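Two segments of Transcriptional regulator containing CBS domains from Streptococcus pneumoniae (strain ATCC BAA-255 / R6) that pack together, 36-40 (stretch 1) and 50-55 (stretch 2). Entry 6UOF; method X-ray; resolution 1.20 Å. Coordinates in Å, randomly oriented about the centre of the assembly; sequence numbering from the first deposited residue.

Stretch 1 36-40: SSRFP
Stretch 2 (50-55) GVVTMR

The two stretches run antiparallel, their end-to-end directions 176° apart, and bury 338 Å² between them, counting both sides. Val52, Phe39 and Ser37 lose the most surface. Register follows from CA separations: Phe39 lies 5.4 Å from Val52, while Pro40 to Val51 and Arg38 to Thr53 are each 4.4 Å CA to CA.

Phe39 (phi/psi -131/146) and Val52 (-123/129) form an antiparallel hydrogen-bonded pair. Phe39 N donates to Val52 O at 2.9 Å (N-H...O angle 165°), and Val52 N donates to Phe39 O at 2.9 Å (166°); these nearly linear bonds fix the register. CA-H...O contacts supplement them, Arg38 CA to Val52 O and Val51 CA to Phe39 O, both 3.3 Å. Phe39 and Val52 place their side chains on the same face of the sheet. With chi1 -59° (m) and chi2 -75°, the Phe39 ring leads away, so its CB, 4.2 Å from Val52 CG1, makes the apolar contact. Val52 is p (58°); both residues are buried, as suits hydrocarbon side chains.

Pro40 (-71/152) and Val51 (-132/149, chi1 m) share the other face in a non-hydrogen-bonded pair, Pro40 CA lying 4.3 Å from Val51 CG1. Proline, lacking an amide hydrogen, costs no cross-strand bond here.

Beyond the ladder, Ser37 (-131/3, chi1 p) directs its O to Thr53 CA, 3.4 Å away with an angle of 151° at the hydrogen. A water joins the stretches by bonding Ser37 OG at 2.8 Å and accepting from Met54 N at 3.1 Å and Arg38 NE at 3.2 Å. Arg38, extended as m, t, t, sets CG 3.8 Å from Thr53 CG2. Thr53 (-122/172, chi1 p) suits the N-cap position: its hydroxyl caps a backbone N just past the stretch, leaving its methyl for Arg38. Met54, a selenomethionine (-68/-32), begins the helix.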

ATOM      1  N   SER A  36       9.781  -0.732  -6.051  1.00 14.66           N
ATOM      2  CA  SER A  36       8.854  -1.345  -5.062  1.00 14.73           C
ATOM      3  C   SER A  36       7.822  -2.131  -5.872  1.00 14.35           C
ATOM      4  O   SER A  36       7.618  -1.763  -7.042  1.00 14.79           O
ATOM      5  CB  SER A  36       8.180  -0.329  -4.173  1.00 15.25           C
ATOM      6  OG  SER A  36       9.104   0.336  -3.323  1.00 17.38           O
ATOM      7  N   SER A  37       7.160  -3.113  -5.264  1.00 14.26           N
ATOM      8  CA  SER A  37       6.210  -3.943  -6.065  1.00 14.48           C
ATOM      9  C   SER A  37       4.839  -4.109  -5.405  1.00 12.95           C
ATOM     10  O   SER A  37       4.005  -4.841  -5.974  1.00 13.47           O
ATOM     11  CB  SER A  37       6.802  -5.287  -6.347  1.00 15.21           C
ATOM     12  OG  SER A  37       7.038  -5.985  -5.140  1.00 16.11           O
ATOM     13  N   ARG A  38       4.606  -3.488  -4.262  1.00 12.65           N
ATOM     14  CA  ARG A  38       3.304  -3.613  -3.571  1.00 12.82           C
ATOM     15  C   ARG A  38       2.768  -2.205  -3.351  1.00 12.13           C
ATOM     16  O   ARG A  38       3.416  -1.405  -2.664  1.00 12.13           O
ATOM     17  CB  ARG A  38       3.443  -4.407  -2.279  1.00 14.27           C
ATOM     18  CG  ARG A  38       4.003  -5.799  -2.524  1.00 16.13           C
ATOM     19  CD  ARG A  38       3.970  -6.708  -1.321  1.00 18.47           C
ATOM     20  NE  ARG A  38       4.432  -8.030  -1.710  1.00 22.63           N
ATOM     21  CZ  ARG A  38       4.511  -9.072  -0.898  1.00 24.37           C
ATOM     22  NH1 ARG A  38       4.145  -8.962   0.368  1.00 26.45           N
ATOM     23  NH2 ARG A  38       4.944 -10.228  -1.360  1.00 26.98           N
ATOM     24  N   PHE A  39       1.628  -1.931  -3.956  1.00 11.09           N
ATOM     25  CA  PHE A  39       1.082  -0.552  -3.879  1.00 10.83           C
ATOM     26  C   PHE A  39      -0.377  -0.530  -3.472  1.00 10.64           C
ATOM     27  O   PHE A  39      -1.159  -1.412  -3.858  1.00 10.84           O
ATOM     28  CB  PHE A  39       1.167   0.158  -5.231  1.00 10.90           C
ATOM     29  CG  PHE A  39       2.567   0.274  -5.768  1.00 11.28           C
ATOM     30  CD1 PHE A  39       3.450   1.200  -5.235  1.00 11.27           C
ATOM     31  CD2 PHE A  39       3.024  -0.549  -6.779  1.00 11.43           C
ATOM     32  CE1 PHE A  39       4.748   1.294  -5.707  1.00 12.07           C
ATOM     33  CE2 PHE A  39       4.312  -0.443  -7.260  1.00 12.44           C
ATOM     34  CZ  PHE A  39       5.175   0.471  -6.721  1.00 12.39           C
ATOM     35  N   PRO A  40      -0.812   0.510  -2.716  1.00 10.30           N
ATOM     36  CA  PRO A  40      -2.240   0.707  -2.468  1.00 10.44           C
ATOM     37  C   PRO A  40      -2.908   1.172  -3.762  1.00 10.16           C
ATOM     38  O   PRO A  40      -2.301   1.836  -4.587  1.00 10.56           O
ATOM     39  CB  PRO A  40      -2.272   1.817  -1.418  1.00 10.98           C
ATOM     40  CG  PRO A  40      -1.006   2.630  -1.690  1.00 11.39           C
ATOM     41  CD  PRO A  40       0.014   1.594  -2.138  1.00 10.48           C
ATOM     42  N   GLY A  50      -8.116  -1.601  -2.549  1.00 11.39           N
ATOM     43  CA  GLY A  50      -7.340  -2.845  -2.653  1.00 11.58           C
ATOM     44  C   GLY A  50      -5.859  -2.544  -2.641  1.00 11.40           C
ATOM     45  O   GLY A  50      -5.456  -1.375  -2.459  1.00 11.04           O
ATOM     46  N   VAL A  51      -5.070  -3.592  -2.805  1.00 11.27           N
ATOM     47  CA  VAL A  51      -3.603  -3.480  -2.932  1.00 11.45           C
ATOM     48  C   VAL A  51      -3.191  -4.328  -4.135  1.00 11.94           C
ATOM     49  O   VAL A  51      -3.880  -5.328  -4.454  1.00 13.37           O
ATOM     50  CB  VAL A  51      -2.893  -3.922  -1.640  1.00 12.25           C
ATOM     51  CG1 VAL A  51      -3.137  -2.973  -0.474  1.00 13.06           C
ATOM     52  CG2 VAL A  51      -3.236  -5.351  -1.251  1.00 14.33           C
ATOM     53  N   VAL A  52      -2.138  -3.930  -4.811  1.00 11.41           N
ATOM     54  CA  VAL A  52      -1.665  -4.705  -5.987  1.00 11.94           C
ATOM     55  C   VAL A  52      -0.211  -5.110  -5.736  1.00 12.69           C
ATOM     56  O   VAL A  52       0.615  -4.257  -5.347  1.00 12.46           O
ATOM     57  CB  VAL A  52      -1.884  -3.956  -7.317  1.00 13.42           C
ATOM     58  CG1 VAL A  52      -1.203  -2.600  -7.365  1.00 13.41           C
ATOM     59  CG2 VAL A  52      -1.483  -4.798  -8.514  1.00 14.97           C
ATOM     60  N   THR A  53       0.053  -6.402  -5.906  1.00 13.12           N
ATOM     61  CA  THR A  53       1.397  -7.007  -5.709  1.00 13.84           C
ATOM     62  C   THR A  53       1.830  -7.688  -7.002  1.00 13.42           C
ATOM     63  O   THR A  53       1.040  -7.824  -7.928  1.00 13.65           O
ATOM     64  CB  THR A  53       1.356  -8.041  -4.577  1.00 15.49           C
ATOM     65  OG1 THR A  53       0.643  -9.184  -5.063  1.00 17.25           O
ATOM     66  CG2 THR A  53       0.694  -7.492  -3.332  1.00 16.21           C
HETATM   67  N   MSE A  54       3.081  -8.135  -7.056  1.00 13.82           N
HETATM   68  CA  MSE A  54       3.572  -8.777  -8.258  1.00 14.36           C
HETATM   69  C   MSE A  54       2.863 -10.123  -8.440  1.00 15.23           C
HETATM   70  O   MSE A  54       2.644 -10.559  -9.570  1.00 16.30           O
HETATM   71  CB  MSE A  54       5.094  -8.924  -8.216  1.00 14.74           C
HETATM   72  CG  MSE A  54       5.678  -9.417  -9.520  1.00 15.41           C
HETATM   73 SE   MSE A  54       5.427  -8.272 -11.083  1.00 16.10          SE
HETATM   74  CE  MSE A  54       6.594  -6.785 -10.612  1.00 16.47           C
ATOM     75  N   ARG A  55       2.494 -10.788  -7.335  1.00 15.72           N
ATOM     76  CA  ARG A  55       1.713 -12.018  -7.453  1.00 18.05           C
ATOM     77  C   ARG A  55       0.381 -11.722  -8.159  1.00 16.96           C
ATOM     78  O   ARG A  55      -0.082 -12.534  -8.960  1.00 18.86           O
ATOM     79  CB  ARG A  55       1.447 -12.621  -6.069  1.00 20.86           C
ATOM     80  CG  ARG A  55       0.498 -13.812  -6.069  1.00 25.03           C
ATOM     81  CD  ARG A  55       0.329 -14.452  -4.701  1.00 29.82           C
ATOM     82  NE  ARG A  55      -0.635 -13.780  -3.832  1.00 33.21           N
ATOM     83  CZ  ARG A  55      -1.868 -14.220  -3.560  1.00 38.03           C
ATOM     84  NH1 ARG A  55      -2.314 -15.355  -4.074  1.00 42.25           N
ATOM     85  NH2 ARG A  55      -2.650 -13.524  -2.752  1.00 40.50           N
TER
HETATM   86  O   HOH W   1       5.296  -8.200  -4.837  1.00 16.90           O